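Local coordinates for protein acyl-coenzyme A oxidase (Caenorhabditis elegans, PDB 5K3J) that catalyses the FAD-dependent desaturation of ascaroside-CoA with a five-carbon omega side chain, the first step of its peroxisomal beta-oxidation in dauer pheromone biosynthesis, at residues Gln131-Glu136 / Pro259-Leu264; Cys195-Val200 / Arg221-His226. All coordinates share one frame; numbering follows the deposited sequence.

Interaction 1. Residues Gln131-Glu136 / Pro259-Leu264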
ATOM      1  N   GLN A 131      -7.659   5.479 -40.407  1.00 48.94           N
ATOM      2  CA  GLN A 131      -6.480   4.713 -40.007  1.00 48.36           C
ATOM      3  C   GLN A 131      -5.314   5.036 -40.941  1.00 51.85           C
ATOM      4  O   GLN A 131      -4.151   5.048 -40.534  1.00 55.31           O
ATOM      5  CB  GLN A 131      -6.766   3.207 -40.012  1.00 46.05           C
ATOM      6  CG  GLN A 131      -7.802   2.752 -38.987  1.00 46.78           C
ATOM      7  CD  GLN A 131      -7.904   1.236 -38.867  1.00 45.18           C
ATOM      8  OE1 GLN A 131      -7.212   0.493 -39.566  1.00 48.67           O
ATOM      9  NE2 GLN A 131      -8.770   0.772 -37.971  1.00 45.74           N
ATOM     10  N   GLU A 132      -5.644   5.307 -42.200  1.00 45.36           N
ATOM     11  CA  GLU A 132      -4.654   5.650 -43.212  1.00 51.12           C
ATOM     12  C   GLU A 132      -4.029   7.006 -42.911  1.00 49.15           C
ATOM     13  O   GLU A 132      -2.868   7.258 -43.235  1.00 51.08           O
ATOM     14  CB  GLU A 132      -5.298   5.662 -44.596  1.00 58.46           C
ATOM     15  CG  GLU A 132      -4.319   5.787 -45.746  1.00 61.93           C
ATOM     16  CD  GLU A 132      -5.022   5.931 -47.082  1.00 68.45           C
ATOM     17  OE1 GLU A 132      -5.995   6.712 -47.165  1.00 66.92           O
ATOM     18  OE2 GLU A 132      -4.604   5.256 -48.047  1.00 61.77           O
ATOM     19  N   LYS A 133      -4.812   7.870 -42.279  1.00 41.12           N
ATOM     20  CA  LYS A 133      -4.385   9.231 -42.006  1.00 40.42           C
ATOM     21  C   LYS A 133      -3.572   9.346 -40.720  1.00 36.95           C
ATOM     22  O   LYS A 133      -2.741  10.245 -40.591  1.00 41.48           O
ATOM     23  CB  LYS A 133      -5.602  10.151 -41.930  1.00 43.38           C
ATOM     24  CG  LYS A 133      -5.303  11.618 -42.188  1.00 43.36           C
ATOM     25  CD  LYS A 133      -6.520  12.479 -41.885  1.00 48.64           C
ATOM     26  CE  LYS A 133      -7.750  11.990 -42.635  1.00 51.11           C
ATOM     27  NZ  LYS A 133      -8.992  12.657 -42.154  1.00 53.85           N
ATOM     28  N   TRP A 134      -3.808   8.451 -39.762  1.00 36.54           N
ATOM     29  CA  TRP A 134      -3.135   8.579 -38.470  1.00 32.04           C
ATOM     30  C   TRP A 134      -2.486   7.299 -37.937  1.00 31.83           C
ATOM     31  O   TRP A 134      -1.382   7.351 -37.393  1.00 30.92           O
ATOM     32  CB  TRP A 134      -4.109   9.094 -37.408  1.00 32.29           C
ATOM     33  CG  TRP A 134      -4.668  10.456 -37.677  1.00 30.84           C
ATOM     34  CD1 TRP A 134      -3.965  11.609 -37.871  1.00 30.74           C
ATOM     35  CD2 TRP A 134      -6.051  10.808 -37.746  1.00 30.95           C
ATOM     36  NE1 TRP A 134      -4.828  12.661 -38.076  1.00 30.37           N
ATOM     37  CE2 TRP A 134      -6.115  12.198 -38.004  1.00 31.89           C
ATOM     38  CE3 TRP A 134      -7.247  10.097 -37.627  1.00 34.66           C
ATOM     39  CZ2 TRP A 134      -7.319  12.875 -38.143  1.00 32.44           C
ATOM     40  CZ3 TRP A 134      -8.444  10.772 -37.764  1.00 35.17           C
ATOM     41  CH2 TRP A 134      -8.470  12.148 -38.020  1.00 35.56           C
ATOM     42  N   LEU A 135      -3.165   6.162 -38.073  1.00 29.25           N
ATOM     43  CA  LEU A 135      -2.743   4.939 -37.386  1.00 30.68           C
ATOM     44  C   LEU A 135      -1.322   4.500 -37.736  1.00 30.97           C
ATOM     45  O   LEU A 135      -0.598   3.995 -36.877  1.00 33.70           O
ATOM     46  CB  LEU A 135      -3.724   3.797 -37.671  1.00 32.58           C
ATOM     47  CG  LEU A 135      -3.415   2.463 -36.985  1.00 34.38           C
ATOM     48  CD1 LEU A 135      -3.186   2.645 -35.487  1.00 33.21           C
ATOM     49  CD2 LEU A 135      -4.540   1.469 -37.236  1.00 33.78           C
ATOM     50  N   GLU A 136      -0.908   4.693 -38.982  1.00 36.70           N
ATOM     51  CA  GLU A 136       0.463   4.348 -39.330  1.00 37.97           C
ATOM     52  C   GLU A 136       1.408   5.455 -38.883  1.00 33.58           C
ATOM     53  O   GLU A 136       2.569   5.198 -38.587  1.00 36.66           O
ATOM     54  CB  GLU A 136       0.611   4.077 -40.828  1.00 38.57           C
ATOM     55  CG  GLU A 136       1.898   3.332 -41.190  1.00 43.77           C
ATOM     56  CD  GLU A 136       2.155   2.103 -40.318  1.00 46.71           C
ATOM     57  OE1 GLU A 136       1.184   1.414 -39.929  1.00 50.56           O
ATOM     58  OE2 GLU A 136       3.337   1.828 -40.017  1.00 46.36           O
ATOM     59  N   PRO A 259     -12.719  19.175 -38.079  1.00 35.63           N
ATOM     60  CA  PRO A 259     -13.518  18.629 -39.181  1.00 33.49           C
ATOM     61  C   PRO A 259     -14.446  17.501 -38.735  1.00 33.24           C
ATOM     62  O   PRO A 259     -14.135  16.787 -37.781  1.00 28.56           O
ATOM     63  CB  PRO A 259     -12.460  18.106 -40.150  1.00 35.06           C
ATOM     64  CG  PRO A 259     -11.284  18.977 -39.909  1.00 35.63           C
ATOM     65  CD  PRO A 259     -11.299  19.319 -38.447  1.00 38.56           C
ATOM     66  N   ARG A 260     -15.575  17.364 -39.425  1.00 29.33           N
ATOM     67  CA  ARG A 260     -16.525  16.279 -39.193  1.00 28.83           C
ATOM     68  C   ARG A 260     -15.839  14.912 -39.196  1.00 27.81           C
ATOM     69  O   ARG A 260     -16.260  13.993 -38.490  1.00 29.50           O
ATOM     70  CB  ARG A 260     -17.625  16.314 -40.258  1.00 30.40           C
ATOM     71  CG  ARG A 260     -18.607  15.155 -40.197  1.00 30.97           C
ATOM     72  CD  ARG A 260     -19.516  15.144 -41.413  1.00 29.47           C
ATOM     73  NE  ARG A 260     -18.777  14.858 -42.640  1.00 29.57           N
ATOM     74  CZ  ARG A 260     -18.619  13.639 -43.151  1.00 26.59           C
ATOM     75  NH1 ARG A 260     -19.151  12.585 -42.543  1.00 26.47           N
ATOM     76  NH2 ARG A 260     -17.930  13.470 -44.271  1.00 23.56           N
ATOM     77  N   THR A 261     -14.771  14.800 -39.981  1.00 50.54           N
ATOM     78  CA  THR A 261     -14.035  13.553 -40.140  1.00 54.03           C
ATOM     79  C   THR A 261     -12.906  13.392 -39.121  1.00 54.16           C
ATOM     80  O   THR A 261     -12.044  12.525 -39.270  1.00 59.12           O
ATOM     81  CB  THR A 261     -13.452  13.449 -41.556  1.00 55.03           C
ATOM     82  OG1 THR A 261     -12.696  14.632 -41.845  1.00 62.23           O
ATOM     83  CG2 THR A 261     -14.573  13.316 -42.566  1.00 52.05           C
ATOM     84  N   ASN A 262     -12.907  14.237 -38.095  1.00 32.98           N
ATOM     85  CA  ASN A 262     -12.023  14.034 -36.954  1.00 32.62           C
ATOM     86  C   ASN A 262     -12.784  13.271 -35.885  1.00 33.85           C
ATOM     87  O   ASN A 262     -12.227  12.865 -34.863  1.00 34.28           O
ATOM     88  CB  ASN A 262     -11.487  15.360 -36.418  1.00 32.08           C
ATOM     89  CG  ASN A 262     -10.287  15.855 -37.204  1.00 33.17           C
ATOM     90  OD1 ASN A 262     -10.197  15.644 -38.413  1.00 40.42           O
ATOM     91  ND2 ASN A 262      -9.347  16.496 -36.514  1.00 31.29           N
ATOM     92  N   LEU A 263     -14.074  13.078 -36.147  1.00 30.30           N
ATOM     93  CA  LEU A 263     -14.884  12.135 -35.393  1.00 32.16           C
ATOM     94  C   LEU A 263     -14.553  10.723 -35.844  1.00 34.41           C
ATOM     95  O   LEU A 263     -14.691  10.388 -37.026  1.00 40.97           O
ATOM     96  CB  LEU A 263     -16.376  12.408 -35.583  1.00 31.02           C
ATOM     97  CG  LEU A 263     -17.335  11.321 -35.078  1.00 31.69           C
ATOM     98  CD1 LEU A 263     -17.252  11.166 -33.572  1.00 31.48           C
ATOM     99  CD2 LEU A 263     -18.767  11.611 -35.502  1.00 30.61           C
ATOM    100  N   LEU A 264     -14.103   9.899 -34.906  1.00 42.13           N
ATOM    101  CA  LEU A 264     -13.792   8.515 -35.219  1.00 44.40           C
ATOM    102  C   LEU A 264     -15.033   7.777 -35.674  1.00 44.57           C
ATOM    103  O   LEU A 264     -15.912   7.459 -34.874  1.00 51.44           O
ATOM    104  CB  LEU A 264     -13.180   7.797 -34.017  1.00 43.05           C
ATOM    105  CG  LEU A 264     -11.761   8.205 -33.618  1.00 43.23           C
ATOM    106  CD1 LEU A 264     -11.081   7.048 -32.887  1.00 39.06           C
ATOM    107  CD2 LEU A 264     -10.944   8.681 -34.827  1.00 42.76           C
TER
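A helix-to-loop packing contact joins the N-terminal helical region of the oxidase to its beta domain: Trp-134, on helix 128-139, points its indole at the turn that follows strand 256-259. The backbones stay well apart, with Lys-133 and Asn-262 closest at 10.3 Å between CA atoms, so side chains must bridge the gap, and only 166 Å² is buried. The six-membered end of the indole does the touching. Trp-134 CH2 lies 3.8 Å from the backbone O of Thr-261 and 3.9 Å from OD1 of Asn-262, both oxygens at the ring edge. The amide of Asn-262 stands upright against the indole, the two planes 89° apart, and its OD1 lies in plane at the C-H edge, which would probably carry slight positive charge. Its ND2 is bonded to the backbone O of Met-217 on strand 210-219, which probably holds the amide's rotation. Leu-264 adds an apolar touch, its CD2 being 4.4 Å from Trp-134 CZ3. CD of Lys-133 lies 3.8 Å above one face of the Trp-134 indole, displaced toward its rim; with chi1 and chi2 near anti (-157° and -171°), the chain carries NZ to a long 4.2 Å from Thr-261 O. A firmer tie comes from Gln-130, whose NE2 donates to the backbone oxygens of Thr-261 and Leu-263. Within the turn, Asn-262 N donates to Pro-259 O at 2.8 Å, in keeping with the short 3-10 segment 260-262. Such an interface between an N-terminal helix and the central beta domain belongs to the acyl-CoA dehydrogenase/oxidase fold.

Interaction 2. Residues Cys195-Val200 / Arg221-His226; sequences CNYALV and RDEKTH
The open end of the beta hairpin formed by antiparallel strands 197-205 and 210-219 holds this contact: the residues just before the first strand, and its first residue, meet the loop after the second. Arg-221 N donates to Asn-196 O at 3.2 Å, nearly straight at 165° and aimed at a lone pair in the carbonyl plane. The CB atoms of the same two residues pack 3.7 Å apart. From there Arg-221 runs extended from CG to NE past the Cys-195 carbonyl, and a water accepts from NE while donating to Cys-195 O. Beyond it, NH1 reaches His-226 O at 2.7 Å, with the oxygen in the guanidinium plane, and CD of Arg-221 lies 3.2 Å above the centre of the His-226 ring. NE2 of that ring is bonded to Lys-193 O. Asp-222 OD1 accepts from Lys-224 N, above the carboxylate plane, an Asx turn, and also from Thr-225 N on its anti lone pair, extending it to an Asx motif, while His-226 N bonds to Asp-222 O. Within this turn Glu-223 reaches Tyr-197, its chain extended beyond CG. There Tyr-197 OH donates to Glu-223 OE2 at 2.9 Å, OE2 accepting on its anti lone pair, with ring and carboxylate planes 80° apart and the oxygen at the ring edge. The other oxygen, OE1, forms a salt bridge with Arg-137 and takes a water bond whose far end is a weak bond from Asn-196 ND2. An alanine here lacks the carboxylate that Tyr-197 and Arg-137 share, and would probably loosen the loop against the strand. The second subunit closes over the loop, Lys-653 of that chain donating to Thr-225 O and Met-656 of that chain packing on Asn-196.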
ATOM      1  N   CYS A 195       2.135  14.582 -25.609  1.00 22.85           N
ATOM      2  CA  CYS A 195       1.372  14.386 -26.836  1.00 24.06           C
ATOM      3  C   CYS A 195       1.127  15.697 -27.571  1.00 24.76           C
ATOM      4  O   CYS A 195       1.100  16.775 -26.966  1.00 23.67           O
ATOM      5  CB  CYS A 195       0.034  13.707 -26.539  1.00 25.79           C
ATOM      6  SG  CYS A 195      -1.256  14.823 -25.952  1.00 34.02           S
ATOM      7  N   ASN A 196       0.976  15.599 -28.887  1.00 24.70           N
ATOM      8  CA  ASN A 196       0.486  16.721 -29.675  1.00 22.79           C
ATOM      9  C   ASN A 196      -0.848  16.364 -30.315  1.00 23.57           C
ATOM     10  O   ASN A 196      -1.527  17.227 -30.874  1.00 20.96           O
ATOM     11  CB  ASN A 196       1.500  17.153 -30.740  1.00 23.48           C
ATOM     12  CG  ASN A 196       2.142  15.986 -31.452  1.00 23.13           C
ATOM     13  OD1 ASN A 196       1.684  14.846 -31.361  1.00 21.05           O
ATOM     14  ND2 ASN A 196       3.215  16.270 -32.175  1.00 22.89           N
ATOM     15  N   TYR A 197      -1.222  15.091 -30.210  1.00 26.69           N
ATOM     16  CA  TYR A 197      -2.551  14.643 -30.597  1.00 27.86           C
ATOM     17  C   TYR A 197      -3.236  13.948 -29.428  1.00 28.12           C
ATOM     18  O   TYR A 197      -2.585  13.301 -28.611  1.00 31.56           O
ATOM     19  CB  TYR A 197      -2.480  13.702 -31.798  1.00 30.02           C
ATOM     20  CG  TYR A 197      -2.271  14.402 -33.119  1.00 32.36           C
ATOM     21  CD1 TYR A 197      -1.014  14.863 -33.488  1.00 34.41           C
ATOM     22  CD2 TYR A 197      -3.328  14.603 -34.001  1.00 35.28           C
ATOM     23  CE1 TYR A 197      -0.814  15.503 -34.692  1.00 39.00           C
ATOM     24  CE2 TYR A 197      -3.136  15.246 -35.210  1.00 39.58           C
ATOM     25  CZ  TYR A 197      -1.874  15.693 -35.549  1.00 41.65           C
ATOM     26  OH  TYR A 197      -1.660  16.333 -36.748  1.00 41.41           O
ATOM     27  N   ALA A 198      -4.552  14.095 -29.345  1.00 25.70           N
ATOM     28  CA  ALA A 198      -5.332  13.451 -28.301  1.00 25.02           C
ATOM     29  C   ALA A 198      -6.664  12.937 -28.831  1.00 24.42           C
ATOM     30  O   ALA A 198      -7.332  13.609 -29.617  1.00 24.15           O
ATOM     31  CB  ALA A 198      -5.563  14.415 -27.154  1.00 24.63           C
ATOM     32  N   LEU A 199      -7.050  11.742 -28.399  1.00 25.56           N
ATOM     33  CA  LEU A 199      -8.382  11.235 -28.691  1.00 28.60           C
ATOM     34  C   LEU A 199      -9.308  11.671 -27.566  1.00 28.70           C
ATOM     35  O   LEU A 199      -9.322  11.066 -26.494  1.00 28.24           O
ATOM     36  CB  LEU A 199      -8.372   9.713 -28.850  1.00 31.31           C
ATOM     37  CG  LEU A 199      -7.929   9.221 -30.231  1.00 34.38           C
ATOM     38  CD1 LEU A 199      -7.576   7.741 -30.220  1.00 35.11           C
ATOM     39  CD2 LEU A 199      -9.032   9.498 -31.233  1.00 35.13           C
ATOM     40  N   VAL A 200     -10.062  12.738 -27.812  1.00 27.29           N
ATOM     41  CA  VAL A 200     -10.889  13.362 -26.786  1.00 25.73           C
ATOM     42  C   VAL A 200     -12.321  12.850 -26.781  1.00 25.21           C
ATOM     43  O   VAL A 200     -13.036  12.955 -27.779  1.00 29.75           O
ATOM     44  CB  VAL A 200     -10.915  14.886 -26.957  1.00 26.73           C
ATOM     45  CG1 VAL A 200     -11.859  15.521 -25.946  1.00 25.66           C
ATOM     46  CG2 VAL A 200      -9.518  15.443 -26.808  1.00 27.86           C
ATOM     47  N   ARG A 221      -0.986  20.322 -30.171  1.00 31.79           N
ATOM     48  CA  ARG A 221       0.224  21.111 -30.326  1.00 32.75           C
ATOM     49  C   ARG A 221       0.718  21.089 -31.766  1.00 36.26           C
ATOM     50  O   ARG A 221       0.544  20.101 -32.485  1.00 38.22           O
ATOM     51  CB  ARG A 221       1.315  20.593 -29.391  1.00 33.66           C
ATOM     52  CG  ARG A 221       0.984  20.716 -27.913  1.00 32.08           C
ATOM     53  CD  ARG A 221       1.978  19.930 -27.088  1.00 31.04           C
ATOM     54  NE  ARG A 221       1.771  20.079 -25.654  1.00 29.66           N
ATOM     55  CZ  ARG A 221       2.389  20.985 -24.905  1.00 26.11           C
ATOM     56  NH1 ARG A 221       3.247  21.830 -25.453  1.00 24.20           N
ATOM     57  NH2 ARG A 221       2.148  21.048 -23.606  1.00 26.10           N
ATOM     58  N   ASP A 222       1.328  22.195 -32.178  1.00 49.08           N
ATOM     59  CA  ASP A 222       1.952  22.300 -33.490  1.00 50.65           C
ATOM     60  C   ASP A 222       3.001  21.201 -33.664  1.00 50.57           C
ATOM     61  O   ASP A 222       3.861  21.019 -32.808  1.00 51.16           O
ATOM     62  CB  ASP A 222       2.579  23.689 -33.657  1.00 51.03           C
ATOM     63  CG  ASP A 222       3.024  23.972 -35.079  1.00 51.47           C
ATOM     64  OD1 ASP A 222       4.206  23.725 -35.404  1.00 50.54           O
ATOM     65  OD2 ASP A 222       2.187  24.449 -35.873  1.00 48.37           O
ATOM     66  N   GLU A 223       2.921  20.463 -34.766  1.00 38.74           N
ATOM     67  CA  GLU A 223       3.818  19.329 -34.984  1.00 38.17           C
ATOM     68  C   GLU A 223       5.274  19.760 -35.126  1.00 41.71           C
ATOM     69  O   GLU A 223       6.189  18.951 -34.965  1.00 42.22           O
ATOM     70  CB  GLU A 223       3.401  18.537 -36.226  1.00 34.16           C
ATOM     71  CG  GLU A 223       2.183  17.648 -36.035  1.00 31.46           C
ATOM     72  CD  GLU A 223       2.203  16.446 -36.967  1.00 32.15           C
ATOM     73  OE1 GLU A 223       3.300  15.894 -37.207  1.00 29.89           O
ATOM     74  OE2 GLU A 223       1.122  16.055 -37.462  1.00 32.82           O
ATOM     75  N   LYS A 224       5.479  21.041 -35.419  1.00 54.70           N
ATOM     76  CA  LYS A 224       6.815  21.574 -35.663  1.00 59.55           C
ATOM     77  C   LYS A 224       7.401  22.273 -34.435  1.00 59.05           C
ATOM     78  O   LYS A 224       8.585  22.114 -34.136  1.00 60.19           O
ATOM     79  CB  LYS A 224       6.787  22.538 -36.855  1.00 61.86           C
ATOM     80  CG  LYS A 224       8.104  23.254 -37.123  1.00 63.31           C
ATOM     81  CD  LYS A 224       8.092  23.970 -38.469  1.00 66.66           C
ATOM     82  CE  LYS A 224       8.612  23.076 -39.592  1.00 69.54           C
ATOM     83  NZ  LYS A 224       7.759  21.880 -39.852  1.00 68.13           N
ATOM     84  N   THR A 225       6.575  23.033 -33.719  1.00 58.03           N
ATOM     85  CA  THR A 225       7.058  23.812 -32.578  1.00 54.02           C
ATOM     86  C   THR A 225       6.629  23.249 -31.224  1.00 50.12           C
ATOM     87  O   THR A 225       7.202  23.608 -30.194  1.00 53.52           O
ATOM     88  CB  THR A 225       6.580  25.274 -32.661  1.00 53.97           C
ATOM     89  OG1 THR A 225       5.149  25.321 -32.598  1.00 59.93           O
ATOM     90  CG2 THR A 225       7.049  25.912 -33.954  1.00 50.70           C
ATOM     91  N   HIS A 226       5.620  22.378 -31.235  1.00 41.74           N
ATOM     92  CA  HIS A 226       5.051  21.768 -30.025  1.00 42.23           C
ATOM     93  C   HIS A 226       4.387  22.803 -29.115  1.00 43.72           C
ATOM     94  O   HIS A 226       4.104  22.531 -27.948  1.00 47.97           O
ATOM     95  CB  HIS A 226       6.116  20.980 -29.250  1.00 39.19           C
ATOM     96  CG  HIS A 226       5.557  19.869 -28.417  1.00 34.37           C
ATOM     97  ND1 HIS A 226       4.928  18.773 -28.968  1.00 31.85           N
ATOM     98  CD2 HIS A 226       5.527  19.686 -27.076  1.00 33.51           C
ATOM     99  CE1 HIS A 226       4.537  17.961 -28.001  1.00 32.07           C
ATOM    100  NE2 HIS A 226       4.889  18.492 -26.844  1.00 31.94           N
TER
HETATM  101  O   HOH W   1       1.201  17.902 -24.678  1.00 36.55           O
HETATM  102  O   HOH W   2       5.059  15.472 -34.742  1.00 29.72           O

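Overall arrangement
The centres of the two contacts lie 14 Å apart, on the same side of the chain's centre. Along the chain the order is 131-136, 195-200, 221-226, 259-264, so interaction 2 falls wholly within the span that interaction 1 bridges. They meet directly: Leu-264 CD1 packs 3.6 Å from Leu-199 CD2, and Trp-134 NE1 lies 4.2 Å from Tyr-197 CE2. Strand 210-219 serves both, through Met-217, which touches Trp-134, Tyr-197 and Leu-199. Helix 128-139 is shared as well, since Arg-137 binds Glu-223. Both therefore lie where helix 128-139 packs on the beta domain, with FAD about 14 Å from Leu-264 and about 10 Å from Cys-195, side chain to cofactor.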